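Local coordinates for lipolytic protein G-D-S-L family (Veillonella parvula DSM 2008, PDB 4RW0), which probably hydrolyses ester bonds of lipids or other acylated substrates, as a member of the SGNH superfamily of lipases and acylhydrolases, at residues Met104-Gln112 with Ile140-Phe150. Sequence-based numbering, arbitrary orientation.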
HETATM    1  N   MSE A 104       6.942   2.788 -13.088  1.00 24.86           N
HETATM    2  CA  MSE A 104       7.765   1.923 -12.192  1.00 25.54           C
HETATM    3  C   MSE A 104       6.992   1.729 -10.909  1.00 25.80           C
HETATM    4  O   MSE A 104       6.611   2.709 -10.234  1.00 24.61           O
HETATM    5  CB  MSE A 104       9.071   2.695 -11.955  1.00 25.76           C
HETATM    6  CG  MSE A 104       9.951   2.779 -13.235  1.00 31.13           C
HETATM    7 SE   MSE A 104      11.497   3.902 -12.894  0.54 27.85          SE
HETATM    8  CE  MSE A 104      10.709   5.657 -13.259  1.00 39.21           C
ATOM      9  N   VAL A 105       6.773   0.481 -10.545  1.00 24.78           N
ATOM     10  CA  VAL A 105       5.887   0.107  -9.496  1.00 25.62           C
ATOM     11  C   VAL A 105       6.638   0.091  -8.160  1.00 29.00           C
ATOM     12  O   VAL A 105       7.818  -0.242  -8.095  1.00 26.44           O
ATOM     13  CB  VAL A 105       5.317  -1.278  -9.756  1.00 27.64           C
ATOM     14  CG1 VAL A 105       4.584  -1.829  -8.579  1.00 30.44           C
ATOM     15  CG2 VAL A 105       4.351  -1.249 -10.949  1.00 31.79           C
ATOM     16  N   ILE A 106       5.927   0.489  -7.131  1.00 22.62           N
ATOM     17  CA  ILE A 106       6.358   0.337  -5.719  1.00 24.16           C
ATOM     18  C   ILE A 106       5.288  -0.408  -5.000  1.00 23.17           C
ATOM     19  O   ILE A 106       4.110  -0.050  -5.074  1.00 22.25           O
ATOM     20  CB  ILE A 106       6.590   1.706  -5.070  1.00 24.89           C
ATOM     21  CG1 ILE A 106       7.620   2.486  -5.849  1.00 24.38           C
ATOM     22  CG2 ILE A 106       7.006   1.501  -3.621  1.00 23.25           C
ATOM     23  CD1 ILE A 106       7.621   3.966  -5.556  1.00 26.43           C
ATOM     24  N   ILE A 107       5.683  -1.465  -4.301  1.00 21.97           N
ATOM     25  CA  ILE A 107       4.774  -2.314  -3.614  1.00 23.42           C
ATOM     26  C   ILE A 107       4.736  -2.027  -2.103  1.00 26.47           C
ATOM     27  O   ILE A 107       5.795  -1.908  -1.487  1.00 26.33           O
ATOM     28  CB  ILE A 107       5.206  -3.809  -3.793  1.00 28.35           C
ATOM     29  CG1 ILE A 107       5.158  -4.207  -5.255  1.00 31.69           C
ATOM     30  CG2 ILE A 107       4.282  -4.740  -3.054  1.00 31.40           C
ATOM     31  CD1 ILE A 107       5.780  -5.563  -5.523  1.00 37.09           C
ATOM     32  N   GLY A 108       3.537  -1.916  -1.527  1.00 22.71           N
ATOM     33  CA  GLY A 108       3.396  -1.768  -0.082  1.00 23.27           C
ATOM     34  C   GLY A 108       2.956  -3.063   0.505  1.00 22.78           C
ATOM     35  O   GLY A 108       2.134  -3.758  -0.081  1.00 21.86           O
ATOM     36  N   LEU A 109       3.540  -3.459   1.630  1.00 24.42           N
ATOM     37  CA  LEU A 109       3.119  -4.677   2.323  1.00 24.36           C
ATOM     38  C   LEU A 109       2.106  -4.250   3.349  1.00 25.80           C
ATOM     39  O   LEU A 109       2.445  -3.528   4.277  1.00 24.73           O
ATOM     40  CB  LEU A 109       4.305  -5.359   3.000  1.00 26.28           C
ATOM     41  CG  LEU A 109       5.495  -5.586   2.091  1.00 26.11           C
ATOM     42  CD1 LEU A 109       6.677  -6.224   2.840  1.00 28.40           C
ATOM     43  CD2 LEU A 109       5.114  -6.449   0.901  1.00 26.23           C
ATOM     44  N   GLU A 110       0.890  -4.764   3.238  1.00 22.75           N
ATOM     45  CA  GLU A 110      -0.167  -4.325   4.067  1.00 23.71           C
ATOM     46  C   GLU A 110       0.047  -4.790   5.538  1.00 23.57           C
ATOM     47  O   GLU A 110       0.715  -5.772   5.800  1.00 23.42           O
ATOM     48  CB  GLU A 110      -1.522  -4.760   3.523  1.00 26.64           C
ATOM     49  CG  GLU A 110      -2.618  -3.726   3.878  1.00 34.29           C
ATOM     50  CD  GLU A 110      -3.820  -3.667   2.893  1.00 37.49           C
ATOM     51  OE1 GLU A 110      -4.040  -4.653   2.151  1.00 35.97           O
ATOM     52  OE2 GLU A 110      -4.536  -2.623   2.900  1.00 36.33           O
ATOM     53  N   THR A 111      -0.551  -4.051   6.426  1.00 22.07           N
ATOM     54  CA  THR A 111      -0.396  -4.168   7.851  1.00 24.41           C
ATOM     55  C   THR A 111      -1.233  -5.268   8.445  1.00 24.84           C
ATOM     56  O   THR A 111      -2.078  -5.881   7.808  1.00 25.72           O
ATOM     57  CB  THR A 111      -0.738  -2.794   8.476  1.00 24.45           C
ATOM     58  OG1 THR A 111      -1.949  -2.288   7.903  1.00 24.96           O
ATOM     59  CG2 THR A 111       0.353  -1.802   8.171  1.00 25.95           C
ATOM     60  N   GLN A 112      -0.978  -5.564   9.707  1.00 25.93           N
ATOM     61  CA  GLN A 112      -1.561  -6.736  10.334  1.00 24.20           C
ATOM     62  C   GLN A 112      -3.050  -6.691  10.566  1.00 23.57           C
ATOM     63  O   GLN A 112      -3.648  -5.634  10.717  1.00 24.79           O
ATOM     64  CB  GLN A 112      -0.839  -7.000  11.670  1.00 25.59           C
ATOM     65  CG  GLN A 112      -1.291  -6.074  12.798  1.00 22.60           C
ATOM     66  CD  GLN A 112      -0.173  -5.864  13.832  1.00 25.71           C
ATOM     67  OE1 GLN A 112       0.928  -5.421  13.502  1.00 27.33           O
ATOM     68  NE2 GLN A 112      -0.478  -6.134  15.088  1.00 27.58           N
ATOM     69  N   ILE A 140      11.949  -4.617  -7.799  1.00 33.58           N
ATOM     70  CA  ILE A 140      10.878  -3.648  -7.494  1.00 33.03           C
ATOM     71  C   ILE A 140      11.043  -3.200  -6.066  1.00 30.14           C
ATOM     72  O   ILE A 140      11.187  -4.022  -5.198  1.00 27.89           O
ATOM     73  CB  ILE A 140       9.516  -4.332  -7.626  1.00 32.91           C
ATOM     74  CG1 ILE A 140       9.277  -4.693  -9.092  1.00 35.58           C
ATOM     75  CG2 ILE A 140       8.381  -3.466  -7.089  1.00 31.69           C
ATOM     76  CD1 ILE A 140       8.183  -5.715  -9.237  1.00 37.43           C
ATOM     77  N   LYS A 141      10.956  -1.911  -5.823  1.00 30.72           N
ATOM     78  CA  LYS A 141      10.994  -1.412  -4.446  1.00 33.96           C
ATOM     79  C   LYS A 141       9.792  -1.778  -3.609  1.00 32.44           C
ATOM     80  O   LYS A 141       8.697  -1.818  -4.110  1.00 31.81           O
ATOM     81  CB  LYS A 141      11.198   0.073  -4.462  1.00 39.63           C
ATOM     82  CG  LYS A 141      12.674   0.392  -4.444  1.00 45.75           C
ATOM     83  CD  LYS A 141      12.871   1.862  -4.596  1.00 57.81           C
ATOM     84  CE  LYS A 141      12.828   2.237  -6.058  1.00 63.04           C
ATOM     85  NZ  LYS A 141      14.202   2.192  -6.622  1.00 62.77           N
ATOM     86  N   VAL A 142      10.044  -2.122  -2.344  1.00 29.59           N
ATOM     87  CA  VAL A 142       9.060  -2.529  -1.381  1.00 31.28           C
ATOM     88  C   VAL A 142       9.027  -1.561  -0.166  1.00 31.81           C
ATOM     89  O   VAL A 142      10.059  -1.149   0.350  1.00 29.95           O
ATOM     90  CB  VAL A 142       9.339  -3.945  -0.873  1.00 35.86           C
ATOM     91  CG1 VAL A 142       8.459  -4.292   0.305  1.00 37.05           C
ATOM     92  CG2 VAL A 142       9.107  -4.939  -1.973  1.00 37.97           C
ATOM     93  N   ILE A 143       7.827  -1.207   0.274  1.00 28.68           N
ATOM     94  CA  ILE A 143       7.639  -0.524   1.550  1.00 26.50           C
ATOM     95  C   ILE A 143       6.975  -1.445   2.572  1.00 26.25           C
ATOM     96  O   ILE A 143       5.789  -1.791   2.454  1.00 26.71           O
ATOM     97  CB  ILE A 143       6.823   0.802   1.400  1.00 25.67           C
ATOM     98  CG1 ILE A 143       7.389   1.701   0.304  1.00 24.41           C
ATOM     99  CG2 ILE A 143       6.727   1.515   2.773  1.00 25.40           C
ATOM    100  CD1 ILE A 143       6.487   2.890  -0.067  1.00 24.76           C
ATOM    101  N   ASP A 144       7.730  -1.843   3.596  1.00 26.07           N
ATOM    102  CA  ASP A 144       7.272  -2.852   4.576  1.00 26.78           C
ATOM    103  C   ASP A 144       6.526  -2.181   5.694  1.00 26.45           C
ATOM    104  O   ASP A 144       7.066  -2.029   6.823  1.00 25.67           O
ATOM    105  CB  ASP A 144       8.458  -3.675   5.148  1.00 29.24           C
ATOM    106  CG  ASP A 144       8.008  -4.815   6.073  1.00 31.06           C
ATOM    107  OD1 ASP A 144       6.805  -5.095   6.285  1.00 28.87           O
ATOM    108  OD2 ASP A 144       8.889  -5.475   6.642  1.00 37.08           O
ATOM    109  N   PHE A 145       5.272  -1.786   5.433  1.00 21.56           N
ATOM    110  CA  PHE A 145       4.476  -1.181   6.485  1.00 21.81           C
ATOM    111  C   PHE A 145       4.163  -2.148   7.598  1.00 22.57           C
ATOM    112  O   PHE A 145       3.973  -1.753   8.767  1.00 19.80           O
ATOM    113  CB  PHE A 145       3.180  -0.641   5.918  1.00 20.83           C
ATOM    114  CG  PHE A 145       3.337   0.484   4.917  1.00 20.88           C
ATOM    115  CD1 PHE A 145       3.748   1.765   5.316  1.00 20.56           C
ATOM    116  CD2 PHE A 145       2.991   0.295   3.575  1.00 24.97           C
ATOM    117  CE1 PHE A 145       3.812   2.803   4.419  1.00 22.28           C
ATOM    118  CE2 PHE A 145       3.057   1.338   2.676  1.00 23.54           C
ATOM    119  CZ  PHE A 145       3.475   2.608   3.092  1.00 22.39           C
ATOM    120  N   TYR A 146       4.029  -3.428   7.238  1.00 22.23           N
ATOM    121  CA  TYR A 146       3.617  -4.433   8.180  1.00 20.86           C
ATOM    122  C   TYR A 146       4.562  -4.402   9.418  1.00 21.59           C
ATOM    123  O   TYR A 146       4.092  -4.346  10.561  1.00 24.73           O
ATOM    124  CB  TYR A 146       3.689  -5.871   7.574  1.00 22.68           C
ATOM    125  CG  TYR A 146       3.272  -6.951   8.564  1.00 24.51           C
ATOM    126  CD1 TYR A 146       4.157  -7.471   9.500  1.00 25.80           C
ATOM    127  CD2 TYR A 146       1.986  -7.428   8.581  1.00 23.93           C
ATOM    128  CE1 TYR A 146       3.755  -8.408  10.446  1.00 25.83           C
ATOM    129  CE2 TYR A 146       1.584  -8.337   9.509  1.00 25.31           C
ATOM    130  CZ  TYR A 146       2.480  -8.848  10.436  1.00 26.26           C
ATOM    131  OH  TYR A 146       1.960  -9.766  11.350  1.00 29.14           O
ATOM    132  N   THR A 147       5.855  -4.398   9.152  1.00 24.38           N
ATOM    133  CA  THR A 147       6.859  -4.474  10.215  1.00 28.82           C
ATOM    134  C   THR A 147       6.871  -3.218  11.081  1.00 29.36           C
ATOM    135  O   THR A 147       6.943  -3.272  12.312  1.00 27.83           O
ATOM    136  CB  THR A 147       8.226  -4.755   9.633  1.00 29.11           C
ATOM    137  OG1 THR A 147       8.168  -5.997   8.953  1.00 28.30           O
ATOM    138  CG2 THR A 147       9.287  -4.923  10.767  1.00 34.98           C
ATOM    139  N   THR A 148       6.714  -2.077  10.441  1.00 26.31           N
ATOM    140  CA  THR A 148       6.630  -0.814  11.139  1.00 24.94           C
ATOM    141  C   THR A 148       5.580  -0.753  12.203  1.00 22.48           C
ATOM    142  O   THR A 148       5.857  -0.380  13.338  1.00 24.34           O
ATOM    143  CB  THR A 148       6.416   0.338  10.092  1.00 26.24           C
ATOM    144  OG1 THR A 148       7.477   0.332   9.162  1.00 25.18           O
ATOM    145  CG2 THR A 148       6.402   1.634  10.757  1.00 28.97           C
ATOM    146  N   LEU A 149       4.356  -1.113  11.890  1.00 20.77           N
ATOM    147  CA  LEU A 149       3.328  -1.087  12.873  1.00 20.66           C
ATOM    148  C   LEU A 149       3.353  -2.283  13.839  1.00 23.19           C
ATOM    149  O   LEU A 149       2.914  -2.139  15.003  1.00 20.24           O
ATOM    150  CB  LEU A 149       1.961  -0.980  12.229  1.00 22.47           C
ATOM    151  CG  LEU A 149       1.771   0.387  11.469  1.00 23.03           C
ATOM    152  CD1 LEU A 149       0.306   0.707  11.290  1.00 24.36           C
ATOM    153  CD2 LEU A 149       2.384   1.599  12.189  1.00 24.69           C
ATOM    154  N   PHE A 150       3.798  -3.451  13.354  1.00 23.78           N
ATOM    155  CA  PHE A 150       3.861  -4.629  14.228  1.00 26.92           C
ATOM    156  C   PHE A 150       4.801  -4.353  15.404  1.00 23.37           C
ATOM    157  O   PHE A 150       4.450  -4.574  16.548  1.00 27.00           O
ATOM    158  CB  PHE A 150       4.365  -5.866  13.449  1.00 28.55           C
ATOM    159  CG  PHE A 150       4.501  -7.094  14.336  1.00 30.74           C
ATOM    160  CD1 PHE A 150       3.398  -7.812  14.713  1.00 32.61           C
ATOM    161  CD2 PHE A 150       5.747  -7.473  14.853  1.00 37.33           C
ATOM    162  CE1 PHE A 150       3.526  -8.929  15.564  1.00 36.22           C
ATOM    163  CE2 PHE A 150       5.881  -8.569  15.729  1.00 34.23           C
ATOM    164  CZ  PHE A 150       4.776  -9.304  16.052  1.00 32.34           C
TER
HETATM  165  O   HOH W   1      10.454   0.073  -7.949  1.00 42.56           O
HETATM  166  O   HOH W   2       1.160  -4.350  11.143  1.00 24.00           O
HETATM  167  O   HOH W   3       1.844  -5.997  17.341  1.00 29.21           O
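The ring of Y146 meets the 104-112 segment at E110 and Q112: E110 O lies near the ring plane at its edge, 3.5 Å from CD2, and Q112 CB comes obliquely to within 3.5 Å of CE2. One face has a water off-centre above it. With CG anti to the backbone N (chi1 179°), the ring lies beside the chain at 110-112, and its OH is hydrogen-bonded to D121 OD2 of helix 120-138. The F145 ring presents an edge to L109 O, which sits 3.4 Å from F145 CB, while I143 CG2 lies over one face toward the rim. G108, lacking a side chain, brings its CA within 4.2 Å of F145 CE2. Q112 OE1 lies at the edge of the F150 ring, amide and ring planes 44° apart, while its NE2 is hydrogen-bonded to D114 OD1.

Before these rings the strands pair in parallel register, I107 with V142 and G108 with I143. I143 N donates to I107 O at 2.8 Å, nearly straight, and L109 N returns a bond to I143 O at 2.9 Å. L109 CD1 packs against V142 CG1 at 3.7 Å, the side chains crossing at about a right angle. These strands and helix 120-138 form a beta-alpha-beta unit of the SGNH hydrolase fold, with 141-143 as an outermost strand.

Replacing Y146 with an alanine would probably open a gap beside Q112 and leave D121 without its hydroxyl mate. Chemically, the direct backbone bonds lie between two water-bridged ends, V105 with K141 and Q112 with Y146: at the latter, one water accepts from Q112 N and donates to Q112 OE1 and Y146 O, and another joins Q112 NE2 to F150 O, tying the chain beyond strand 104-108 to the helix starting at F145.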